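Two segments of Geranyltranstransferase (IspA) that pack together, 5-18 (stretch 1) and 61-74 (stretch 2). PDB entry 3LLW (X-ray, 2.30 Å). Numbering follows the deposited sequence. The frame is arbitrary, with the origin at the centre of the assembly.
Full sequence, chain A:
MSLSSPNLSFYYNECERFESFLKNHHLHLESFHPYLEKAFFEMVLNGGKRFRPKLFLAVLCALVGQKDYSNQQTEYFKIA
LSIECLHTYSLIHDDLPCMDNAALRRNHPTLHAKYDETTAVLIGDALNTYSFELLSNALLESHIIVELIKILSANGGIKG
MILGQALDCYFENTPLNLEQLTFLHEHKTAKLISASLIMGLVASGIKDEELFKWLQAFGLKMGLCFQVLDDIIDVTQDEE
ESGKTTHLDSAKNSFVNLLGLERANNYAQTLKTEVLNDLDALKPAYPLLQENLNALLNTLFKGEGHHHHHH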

# COMPACT_ATOMS: atom_id res chain seq x y z
N SER A 5 -36.00 9.04 10.65
CA SER A 5 -35.74 10.25 11.43
C SER A 5 -34.81 11.21 10.66
O SER A 5 -34.26 10.81 9.63
CB SER A 5 -35.10 9.85 12.76
OG SER A 5 -33.80 9.31 12.57
N PRO A 6 -34.64 12.48 11.11
CA PRO A 6 -33.70 13.37 10.43
C PRO A 6 -32.25 12.87 10.35
O PRO A 6 -31.66 12.93 9.27
CB PRO A 6 -33.77 14.66 11.26
CG PRO A 6 -35.10 14.62 11.88
CD PRO A 6 -35.32 13.18 12.22
N ASN A 7 -31.73 12.36 11.46
CA ASN A 7 -30.41 11.74 11.53
C ASN A 7 -30.19 10.63 10.49
O ASN A 7 -29.18 10.62 9.78
CB ASN A 7 -30.21 11.18 12.93
CG ASN A 7 -28.93 10.39 13.08
OD1 ASN A 7 -27.83 10.96 13.04
ND2 ASN A 7 -29.05 9.08 13.30
N LEU A 8 -31.15 9.72 10.40
CA LEU A 8 -31.10 8.58 9.52
C LEU A 8 -31.33 8.98 8.07
O LEU A 8 -30.84 8.32 7.14
CB LEU A 8 -32.18 7.59 9.94
CG LEU A 8 -32.03 6.14 9.50
CD1 LEU A 8 -30.68 5.62 9.93
CD2 LEU A 8 -33.15 5.30 10.09
N SER A 9 -32.07 10.07 7.89
CA SER A 9 -32.40 10.61 6.58
C SER A 9 -31.19 11.33 6.02
O SER A 9 -30.91 11.25 4.81
CB SER A 9 -33.58 11.58 6.68
OG SER A 9 -34.17 11.81 5.41
N PHE A 10 -30.48 12.03 6.91
CA PHE A 10 -29.25 12.73 6.57
C PHE A 10 -28.16 11.74 6.16
O PHE A 10 -27.41 12.00 5.21
CB PHE A 10 -28.79 13.57 7.77
CG PHE A 10 -27.42 14.15 7.62
CD1 PHE A 10 -27.23 15.31 6.88
CD2 PHE A 10 -26.32 13.55 8.23
CE1 PHE A 10 -25.95 15.87 6.74
CE2 PHE A 10 -25.04 14.10 8.09
CZ PHE A 10 -24.86 15.25 7.34
N TYR A 11 -28.08 10.63 6.89
CA TYR A 11 -27.10 9.59 6.63
C TYR A 11 -27.33 8.89 5.30
O TYR A 11 -26.38 8.70 4.53
CB TYR A 11 -27.08 8.57 7.79
CG TYR A 11 -26.43 7.25 7.43
CD1 TYR A 11 -25.07 7.18 7.08
CD2 TYR A 11 -27.16 6.07 7.45
CE1 TYR A 11 -24.48 5.99 6.75
CE2 TYR A 11 -26.57 4.86 7.14
CZ TYR A 11 -25.23 4.83 6.79
OH TYR A 11 -24.63 3.64 6.47
N TYR A 12 -28.58 8.53 5.01
CA TYR A 12 -28.92 7.90 3.73
C TYR A 12 -28.56 8.77 2.53
O TYR A 12 -28.18 8.28 1.47
CB TYR A 12 -30.41 7.54 3.68
CG TYR A 12 -30.79 6.28 4.42
CD1 TYR A 12 -29.87 5.24 4.60
CD2 TYR A 12 -32.08 6.11 4.93
CE1 TYR A 12 -30.22 4.08 5.28
CE2 TYR A 12 -32.44 4.94 5.60
CZ TYR A 12 -31.51 3.93 5.77
OH TYR A 12 -31.86 2.78 6.43
N ASN A 13 -28.69 10.08 2.72
CA ASN A 13 -28.40 11.03 1.68
C ASN A 13 -26.88 11.20 1.48
O ASN A 13 -26.43 11.38 0.34
CB ASN A 13 -29.09 12.36 1.99
CG ASN A 13 -28.93 13.38 0.90
OD1 ASN A 13 -28.54 14.52 1.16
ND2 ASN A 13 -29.20 12.98 -0.34
N GLU A 14 -26.12 11.14 2.57
CA GLU A 14 -24.65 11.15 2.47
C GLU A 14 -24.08 9.93 1.75
O GLU A 14 -23.08 10.04 1.04
CB GLU A 14 -24.00 11.32 3.84
CG GLU A 14 -24.17 12.74 4.39
CD GLU A 14 -23.77 13.81 3.37
OE1 GLU A 14 -22.64 13.73 2.83
OE2 GLU A 14 -24.58 14.73 3.12
N CYS A 15 -24.72 8.78 1.91
CA CYS A 15 -24.36 7.57 1.18
C CYS A 15 -24.57 7.72 -0.31
O CYS A 15 -23.77 7.20 -1.09
CB CYS A 15 -25.14 6.37 1.72
SG CYS A 15 -24.69 5.98 3.42
N GLU A 16 -25.64 8.41 -0.71
CA GLU A 16 -25.92 8.68 -2.12
C GLU A 16 -24.94 9.71 -2.67
O GLU A 16 -24.51 9.61 -3.81
CB GLU A 16 -27.37 9.17 -2.31
CG GLU A 16 -28.43 8.13 -1.99
CD GLU A 16 -28.28 6.86 -2.83
OE1 GLU A 16 -28.45 6.92 -4.07
OE2 GLU A 16 -28.00 5.79 -2.24
N ARG A 17 -24.59 10.68 -1.83
CA ARG A 17 -23.62 11.70 -2.19
C ARG A 17 -22.19 11.16 -2.22
O ARG A 17 -21.35 11.67 -2.97
CB ARG A 17 -23.69 12.89 -1.22
CG ARG A 17 -24.86 13.83 -1.43
CD ARG A 17 -24.88 14.87 -0.32
NE ARG A 17 -25.84 15.95 -0.58
CZ ARG A 17 -25.97 17.05 0.16
NH1 ARG A 17 -25.20 17.26 1.23
NH2 ARG A 17 -26.89 17.95 -0.18
N PHE A 18 -21.89 10.14 -1.40
CA PHE A 18 -20.58 9.51 -1.49
C PHE A 18 -20.46 8.78 -2.83
O PHE A 18 -19.41 8.82 -3.47
CB PHE A 18 -20.28 8.53 -0.35
CG PHE A 18 -19.13 7.60 -0.66
CD1 PHE A 18 -17.81 8.06 -0.60
CD2 PHE A 18 -19.37 6.28 -1.07
CE1 PHE A 18 -16.75 7.22 -0.92
CE2 PHE A 18 -18.31 5.42 -1.40
CZ PHE A 18 -17.00 5.88 -1.31
N CYS A 61 -21.38 10.13 10.47
CA CYS A 61 -22.58 10.98 10.39
C CYS A 61 -23.34 11.06 11.71
O CYS A 61 -23.92 12.09 12.03
CB CYS A 61 -23.55 10.47 9.33
SG CYS A 61 -22.97 10.61 7.65
N ALA A 62 -23.35 9.95 12.44
CA ALA A 62 -23.95 9.88 13.76
C ALA A 62 -23.20 10.71 14.80
O ALA A 62 -23.82 11.32 15.68
CB ALA A 62 -24.02 8.46 14.20
N LEU A 63 -21.88 10.75 14.71
CA LEU A 63 -21.06 11.30 15.80
C LEU A 63 -20.63 12.75 15.63
O LEU A 63 -20.35 13.44 16.61
CB LEU A 63 -19.84 10.41 16.07
CG LEU A 63 -20.06 9.03 16.71
CD1 LEU A 63 -18.76 8.24 16.66
CD2 LEU A 63 -20.60 9.11 18.15
N VAL A 64 -20.57 13.22 14.38
CA VAL A 64 -20.32 14.64 14.15
C VAL A 64 -21.65 15.34 13.83
O VAL A 64 -22.52 14.75 13.19
CB VAL A 64 -19.20 14.88 13.07
CG1 VAL A 64 -19.58 14.31 11.72
CG2 VAL A 64 -18.85 16.36 12.95
N GLY A 65 -21.81 16.57 14.33
CA GLY A 65 -22.98 17.40 14.02
C GLY A 65 -23.09 17.68 12.53
O GLY A 65 -22.06 17.80 11.86
N GLN A 66 -24.32 17.78 12.03
CA GLN A 66 -24.60 17.92 10.59
C GLN A 66 -23.89 19.07 9.87
O GLN A 66 -23.54 18.94 8.69
CB GLN A 66 -26.11 18.01 10.34
CG GLN A 66 -26.83 16.66 10.34
CD GLN A 66 -28.32 16.78 10.03
OE1 GLN A 66 -28.74 17.64 9.25
NE2 GLN A 66 -29.12 15.90 10.63
N LYS A 67 -23.68 20.19 10.56
CA LYS A 67 -23.06 21.36 9.94
C LYS A 67 -21.53 21.32 9.97
O LYS A 67 -20.88 21.77 9.01
CB LYS A 67 -23.60 22.66 10.55
CG LYS A 67 -24.98 23.04 10.03
CD LYS A 67 -25.25 24.53 10.17
CE LYS A 67 -26.39 24.98 9.27
NZ LYS A 67 -26.48 26.47 9.20
N ASP A 68 -20.97 20.79 11.05
CA ASP A 68 -19.51 20.59 11.18
C ASP A 68 -19.03 19.45 10.29
O ASP A 68 -17.87 19.43 9.87
CB ASP A 68 -19.12 20.34 12.64
CG ASP A 68 -19.46 21.51 13.56
OD1 ASP A 68 -19.17 21.42 14.77
OD2 ASP A 68 -20.03 22.53 13.08
N TYR A 69 -19.93 18.50 10.02
CA TYR A 69 -19.71 17.47 9.02
C TYR A 69 -19.46 18.09 7.64
O TYR A 69 -18.46 17.79 7.00
CB TYR A 69 -20.90 16.50 8.97
CG TYR A 69 -20.85 15.49 7.85
CD1 TYR A 69 -21.39 15.77 6.60
CD2 TYR A 69 -20.28 14.23 8.04
CE1 TYR A 69 -21.34 14.83 5.57
CE2 TYR A 69 -20.23 13.29 7.02
CZ TYR A 69 -20.76 13.60 5.79
OH TYR A 69 -20.72 12.67 4.78
N SER A 70 -20.38 18.96 7.22
CA SER A 70 -20.39 19.52 5.86
C SER A 70 -19.20 20.42 5.53
O SER A 70 -18.89 20.62 4.35
CB SER A 70 -21.71 20.25 5.57
OG SER A 70 -22.77 19.31 5.42
N ASN A 71 -18.55 20.94 6.56
CA ASN A 71 -17.22 21.55 6.44
C ASN A 71 -16.23 20.62 5.74
O ASN A 71 -15.57 21.01 4.79
CB ASN A 71 -16.66 21.90 7.82
CG ASN A 71 -17.05 23.29 8.29
OD1 ASN A 71 -17.33 24.18 7.49
ND2 ASN A 71 -17.07 23.47 9.61
N GLN A 72 -16.17 19.38 6.22
CA GLN A 72 -15.12 18.45 5.81
C GLN A 72 -15.61 17.24 5.02
O GLN A 72 -14.92 16.24 4.92
CB GLN A 72 -14.33 18.03 7.05
CG GLN A 72 -13.39 19.14 7.52
CD GLN A 72 -13.14 19.12 9.01
OE1 GLN A 72 -14.03 18.78 9.80
NE2 GLN A 72 -11.93 19.50 9.41
N GLN A 73 -16.80 17.37 4.45
CA GLN A 73 -17.48 16.30 3.73
C GLN A 73 -16.61 15.61 2.67
O GLN A 73 -16.57 14.38 2.60
CB GLN A 73 -18.75 16.82 3.07
CG GLN A 73 -19.63 15.73 2.51
CD GLN A 73 -20.49 16.18 1.35
OE1 GLN A 73 -19.99 16.77 0.39
NE2 GLN A 73 -21.78 15.89 1.42
N THR A 74 -15.91 16.40 1.86
CA THR A 74 -15.13 15.82 0.77
C THR A 74 -13.90 15.07 1.30
O THR A 74 -13.46 14.10 0.70
CB THR A 74 -14.72 16.86 -0.29
OG1 THR A 74 -14.00 17.92 0.33
CG2 THR A 74 -15.96 17.42 -0.99

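Contact between helix 6-18 and the segment 61-74 of IspA, which buries 516 Å² summed over both sides. Helix 66-71 runs nearly parallel to helix 6-18 (14° between directions), but the axes stay 12.7 Å apart at their closest, so long side chains bridge the gap. The backbones come nearer at the end of the preceding helix, where the CA atoms of Y11 and C61 lie 6.0 Å apart.

F10, with CA-to-CB directed toward the other stretch and chi1 in t, is the most heavily covered residue. One face of its ring receives Q66, whose CG sits 3.5 Å from the centroid of the F10 ring and only 3° off the ring normal, a CH-pi contact made by the aliphatic part of a polar side chain. The edge of F10 meets the face of Y69, with centroids 5.4 Å apart and planes at 80°; F10 CZ approaches Y69 CD1 to 3.6 Å.

The thiol of C61 meets two rings: C61 SG lies 4.1 Å from F10 CE2, oblique to that ring, and 4.1 Å from Y11 CD1, at the edge of the Y11 ring. E14 CB is 4.0 Å from C61 SG, so the thiol rests among side chains from successive turns of the helix.

Among the polar groups, the carboxylate of the buried E14 gathers the hydrogen bonds across the contact. E14 OE1 accepts from Y69 OH at 2.9 Å and from Q73 NE2 at 2.7 Å, the latter with an N-H...O angle of 143°. Y69 thus serves twice, offering its ring face to F10 and its hydroxyl to E14. Within the helix, R17 NH1 forms a salt bridge with E14 OE2 at 3.2 Å, its hydrogen bond weak; this places a positive charge beside the carboxylate.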